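Local coordinates for ATP phosphoribosyltransferase (Thermotoga maritima, PDB 1O63), which probably catalyses the first step of histidine biosynthesis, the condensation of ATP with 5-phosphoribose 1-diphosphate to give phosphoribosyl-ATP and diphosphate, at residues A[17-25]-A[191-202]. Sequence-based numbering, arbitrary orientation.
Sequences MTYLKKTGV and FLEKLQEVIEHD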
loop_
_atom_site.group_PDB
_atom_site.type_symbol
_atom_site.label_atom_id
_atom_site.label_comp_id
_atom_site.label_asym_id
_atom_site.label_seq_id
_atom_site.Cartn_x
_atom_site.Cartn_y
_atom_site.Cartn_z
HETATM N N MSE A 17 2.605 -0.988 21.236
HETATM C CA MSE A 17 2.029 -2.017 22.118
HETATM C C MSE A 17 2.838 -2.124 23.402
HETATM O O MSE A 17 2.270 -2.306 24.473
HETATM C CB MSE A 17 1.928 -3.349 21.386
HETATM C CG MSE A 17 1.041 -3.179 20.114
HETATM SE SE MSE A 17 -0.784 -2.858 20.699
HETATM C CE MSE A 17 -1.051 -4.576 21.524
ATOM N N THR A 18 4.153 -1.945 23.335
ATOM C CA THR A 18 4.941 -1.939 24.592
ATOM C C THR A 18 4.585 -0.772 25.468
ATOM O O THR A 18 4.451 -0.920 26.714
ATOM C CB THR A 18 6.442 -1.997 24.257
ATOM O OG1 THR A 18 6.694 -3.347 23.793
ATOM C CG2 THR A 18 7.331 -1.717 25.443
ATOM N N TYR A 19 4.299 0.411 24.902
ATOM C CA TYR A 19 3.876 1.544 25.730
ATOM C C TYR A 19 2.590 1.190 26.496
ATOM O O TYR A 19 2.486 1.463 27.699
ATOM C CB TYR A 19 3.626 2.831 24.985
ATOM C CG TYR A 19 4.729 3.434 24.161
ATOM C CD1 TYR A 19 6.035 3.514 24.605
ATOM C CD2 TYR A 19 4.439 3.964 22.898
ATOM C CE1 TYR A 19 7.040 4.063 23.820
ATOM C CE2 TYR A 19 5.435 4.524 22.124
ATOM C CZ TYR A 19 6.722 4.579 22.578
ATOM O OH TYR A 19 7.688 5.146 21.770
ATOM N N LEU A 20 1.596 0.686 25.782
ATOM C CA LEU A 20 0.322 0.342 26.425
ATOM C C LEU A 20 0.530 -0.722 27.496
ATOM O O LEU A 20 -0.147 -0.711 28.527
ATOM C CB LEU A 20 -0.639 -0.224 25.361
ATOM C CG LEU A 20 -0.932 0.689 24.166
ATOM C CD1 LEU A 20 -2.038 0.061 23.312
ATOM C CD2 LEU A 20 -1.355 2.074 24.650
ATOM N N LYS A 21 1.367 -1.709 27.188
ATOM C CA LYS A 21 1.706 -2.754 28.162
ATOM C C LYS A 21 2.244 -2.121 29.434
ATOM O O LYS A 21 1.698 -2.360 30.518
ATOM C CB LYS A 21 2.694 -3.755 27.555
ATOM C CG LYS A 21 3.014 -4.937 28.467
ATOM C CD LYS A 21 4.264 -5.687 28.013
ATOM C CE LYS A 21 4.579 -6.831 28.978
ATOM N NZ LYS A 21 5.890 -7.474 28.679
ATOM N N LYS A 22 3.124 -1.112 29.329
ATOM C CA LYS A 22 3.635 -0.465 30.536
ATOM C C LYS A 22 2.679 0.504 31.200
ATOM O O LYS A 22 2.934 0.889 32.357
ATOM C CB LYS A 22 4.973 0.235 30.291
ATOM C CG LYS A 22 6.004 -0.717 29.644
ATOM C CD LYS A 22 7.270 0.069 29.378
ATOM C CE LYS A 22 8.431 -0.799 28.944
ATOM N NZ LYS A 22 9.591 0.080 28.554
ATOM N N THR A 23 1.609 0.952 30.544
ATOM C CA THR A 23 0.630 1.796 31.193
ATOM C C THR A 23 -0.347 0.975 32.039
ATOM O O THR A 23 -1.024 1.537 32.904
ATOM C CB THR A 23 -0.190 2.683 30.239
ATOM O OG1 THR A 23 -1.144 1.866 29.550
ATOM C CG2 THR A 23 0.720 3.387 29.246
ATOM N N GLY A 24 -0.341 -0.338 31.887
ATOM C CA GLY A 24 -1.190 -1.238 32.635
ATOM C C GLY A 24 -2.215 -1.981 31.803
ATOM O O GLY A 24 -2.946 -2.836 32.316
ATOM N N VAL A 25 -2.239 -1.766 30.470
ATOM C CA VAL A 25 -3.242 -2.463 29.665
ATOM C C VAL A 25 -2.988 -3.965 29.593
ATOM O O VAL A 25 -1.897 -4.415 29.283
ATOM C CB VAL A 25 -3.331 -1.899 28.240
ATOM C CG1 VAL A 25 -4.443 -2.607 27.465
ATOM C CG2 VAL A 25 -3.535 -0.406 28.224
ATOM N N PHE A 191 -5.891 9.032 30.700
ATOM C CA PHE A 191 -5.109 7.997 30.006
ATOM C C PHE A 191 -3.871 8.636 29.377
ATOM O O PHE A 191 -2.759 8.113 29.508
ATOM C CB PHE A 191 -5.974 7.286 28.956
ATOM C CG PHE A 191 -5.186 6.341 28.087
ATOM C CD1 PHE A 191 -4.873 5.074 28.533
ATOM C CD2 PHE A 191 -4.744 6.736 26.839
ATOM C CE1 PHE A 191 -4.131 4.206 27.751
ATOM C CE2 PHE A 191 -4.008 5.875 26.040
ATOM C CZ PHE A 191 -3.709 4.612 26.501
ATOM N N LEU A 192 -4.010 9.809 28.769
ATOM C CA LEU A 192 -2.867 10.483 28.136
ATOM C C LEU A 192 -1.794 10.870 29.148
ATOM O O LEU A 192 -0.600 10.899 28.820
ATOM C CB LEU A 192 -3.324 11.711 27.346
ATOM C CG LEU A 192 -4.236 11.415 26.143
ATOM C CD1 LEU A 192 -4.685 12.689 25.455
ATOM C CD2 LEU A 192 -3.518 10.484 25.173
ATOM N N GLU A 193 -2.186 11.171 30.386
ATOM C CA GLU A 193 -1.221 11.471 31.437
ATOM C C GLU A 193 -0.381 10.241 31.775
ATOM O O GLU A 193 0.837 10.355 31.835
ATOM C CB GLU A 193 -1.900 11.938 32.724
ATOM C CG GLU A 193 -2.560 13.292 32.680
ATOM C CD GLU A 193 -2.933 13.805 34.060
ATOM O OE1 GLU A 193 -2.133 13.620 35.004
ATOM O OE2 GLU A 193 -4.032 14.383 34.207
ATOM N N LYS A 194 -1.021 9.116 32.061
ATOM C CA LYS A 194 -0.298 7.885 32.326
ATOM C C LYS A 194 0.622 7.496 31.167
ATOM O O LYS A 194 1.760 7.073 31.376
ATOM C CB LYS A 194 -1.263 6.732 32.583
ATOM C CG LYS A 194 -2.152 6.896 33.794
ATOM C CD LYS A 194 -3.025 5.658 33.998
ATOM C CE LYS A 194 -2.175 4.433 34.262
ATOM N NZ LYS A 194 -2.853 3.469 35.174
ATOM N N LEU A 195 0.117 7.616 29.941
ATOM C CA LEU A 195 0.885 7.234 28.760
ATOM C C LEU A 195 2.098 8.109 28.545
ATOM O O LEU A 195 3.203 7.589 28.309
ATOM C CB LEU A 195 -0.047 7.252 27.542
ATOM C CG LEU A 195 0.529 6.813 26.204
ATOM C CD1 LEU A 195 0.867 5.328 26.236
ATOM C CD2 LEU A 195 -0.477 7.122 25.083
ATOM N N GLN A 196 1.988 9.433 28.696
ATOM C CA GLN A 196 3.168 10.298 28.546
ATOM C C GLN A 196 4.241 9.961 29.580
ATOM O O GLN A 196 5.442 9.950 29.266
ATOM C CB GLN A 196 2.788 11.769 28.596
ATOM C CG GLN A 196 3.887 12.759 28.212
ATOM C CD GLN A 196 3.385 14.186 28.174
ATOM O OE1 GLN A 196 2.253 14.456 28.596
ATOM N NE2 GLN A 196 4.187 15.134 27.709
ATOM N N GLU A 197 3.846 9.705 30.833
ATOM C CA GLU A 197 4.805 9.291 31.858
ATOM C C GLU A 197 5.601 8.056 31.388
ATOM O O GLU A 197 6.814 8.021 31.432
ATOM C CB GLU A 197 4.067 8.849 33.137
ATOM C CG GLU A 197 3.875 9.882 34.188
ATOM C CD GLU A 197 3.349 9.364 35.516
ATOM O OE1 GLU A 197 3.502 10.088 36.522
ATOM O OE2 GLU A 197 2.769 8.263 35.580
ATOM N N VAL A 198 4.867 7.035 30.982
ATOM C CA VAL A 198 5.466 5.772 30.526
ATOM C C VAL A 198 6.350 6.017 29.312
ATOM O O VAL A 198 7.528 5.646 29.248
ATOM C CB VAL A 198 4.334 4.781 30.190
ATOM C CG1 VAL A 198 4.810 3.601 29.372
ATOM C CG2 VAL A 198 3.641 4.323 31.474
ATOM N N ILE A 199 5.778 6.708 28.322
ATOM C CA ILE A 199 6.498 6.950 27.066
ATOM C C ILE A 199 7.766 7.738 27.260
ATOM O O ILE A 199 8.816 7.481 26.652
ATOM C CB ILE A 199 5.565 7.625 26.045
ATOM C CG1 ILE A 199 4.569 6.568 25.532
ATOM C CG2 ILE A 199 6.364 8.242 24.914
ATOM C CD1 ILE A 199 3.478 7.146 24.638
ATOM N N GLU A 200 7.710 8.769 28.092
ATOM C CA GLU A 200 8.893 9.579 28.387
ATOM C C GLU A 200 10.012 8.717 28.951
ATOM O O GLU A 200 11.157 8.769 28.489
ATOM C CB GLU A 200 8.495 10.663 29.407
ATOM C CG GLU A 200 9.375 11.896 29.310
ATOM C CD GLU A 200 8.556 13.181 29.317
ATOM O OE1 GLU A 200 8.059 13.549 30.399
ATOM O OE2 GLU A 200 8.391 13.785 28.242
ATOM N N HIS A 201 9.670 7.912 29.968
ATOM C CA HIS A 201 10.675 7.059 30.590
ATOM C C HIS A 201 11.255 6.072 29.583
ATOM O O HIS A 201 12.471 5.912 29.496
ATOM C CB HIS A 201 10.114 6.314 31.807
ATOM C CG HIS A 201 11.188 5.553 32.533
ATOM N ND1 HIS A 201 12.159 6.196 33.289
ATOM C CD2 HIS A 201 11.477 4.239 32.577
ATOM C CE1 HIS A 201 12.984 5.288 33.787
ATOM N NE2 HIS A 201 12.599 4.099 33.369
ATOM N N ASP A 202 10.395 5.478 28.749
ATOM C CA ASP A 202 10.852 4.498 27.781
ATOM C C ASP A 202 11.779 5.097 26.728
ATOM O O ASP A 202 12.802 4.495 26.406
ATOM C CB ASP A 202 9.679 3.814 27.062
ATOM C CG ASP A 202 10.161 2.765 26.072
ATOM O OD1 ASP A 202 10.474 1.636 26.524
ATOM O OD2 ASP A 202 10.265 3.060 24.864
HETATM O O HOH W 1 10.338 4.998 22.923
#
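The carboxylate of Asp202 is gripped at both oxygens: OD1 takes a salt-bridging hydrogen bond from Lys22 NZ at 2.7 Å, on its anti side and 22° out of the carboxylate plane, while OD2 accepts from a water lying 2.9 Å from Tyr19 OH, in the plane of that ring. Extended beyond CG, the Lys22 chain reaches across to the other helix, and its CB presses tightly on Val198 CG1. The Tyr19 ring stands nearly perpendicular to the carboxylate, and over one face Ile199 CG1 makes a CH-pi contact 3.5 Å from the centroid. Replacing Tyr19 with an alanine would probably leave Ile199 without its aromatic partner and the bridging water without the phenol hydroxyl as a partner. These residues join helix 13-23 to helix 185-204, whose segments 17-23 and 191-202 run at 116° to each other, on one side of the mixed sheet in a periplasmic-binding-protein-like fold; beneath them Leu20 and Phe191 both rest on Leu5 of strand 4-8. Thr23 is a knob in a hole formed by Phe191, Lys194, Leu195 and Val198, its CG2 3.6 Å from Leu195 CD1. With chi1 at 74°, its OG1 turns back to donate to Leu20 O, which also accepts from Val25 N on the opposite face of the carbonyl plane. Gly24, with positive phi, follows in a Schellman motif. Leu20 CD2 meets the edge of the Phe191 ring, 3.9 Å from CZ.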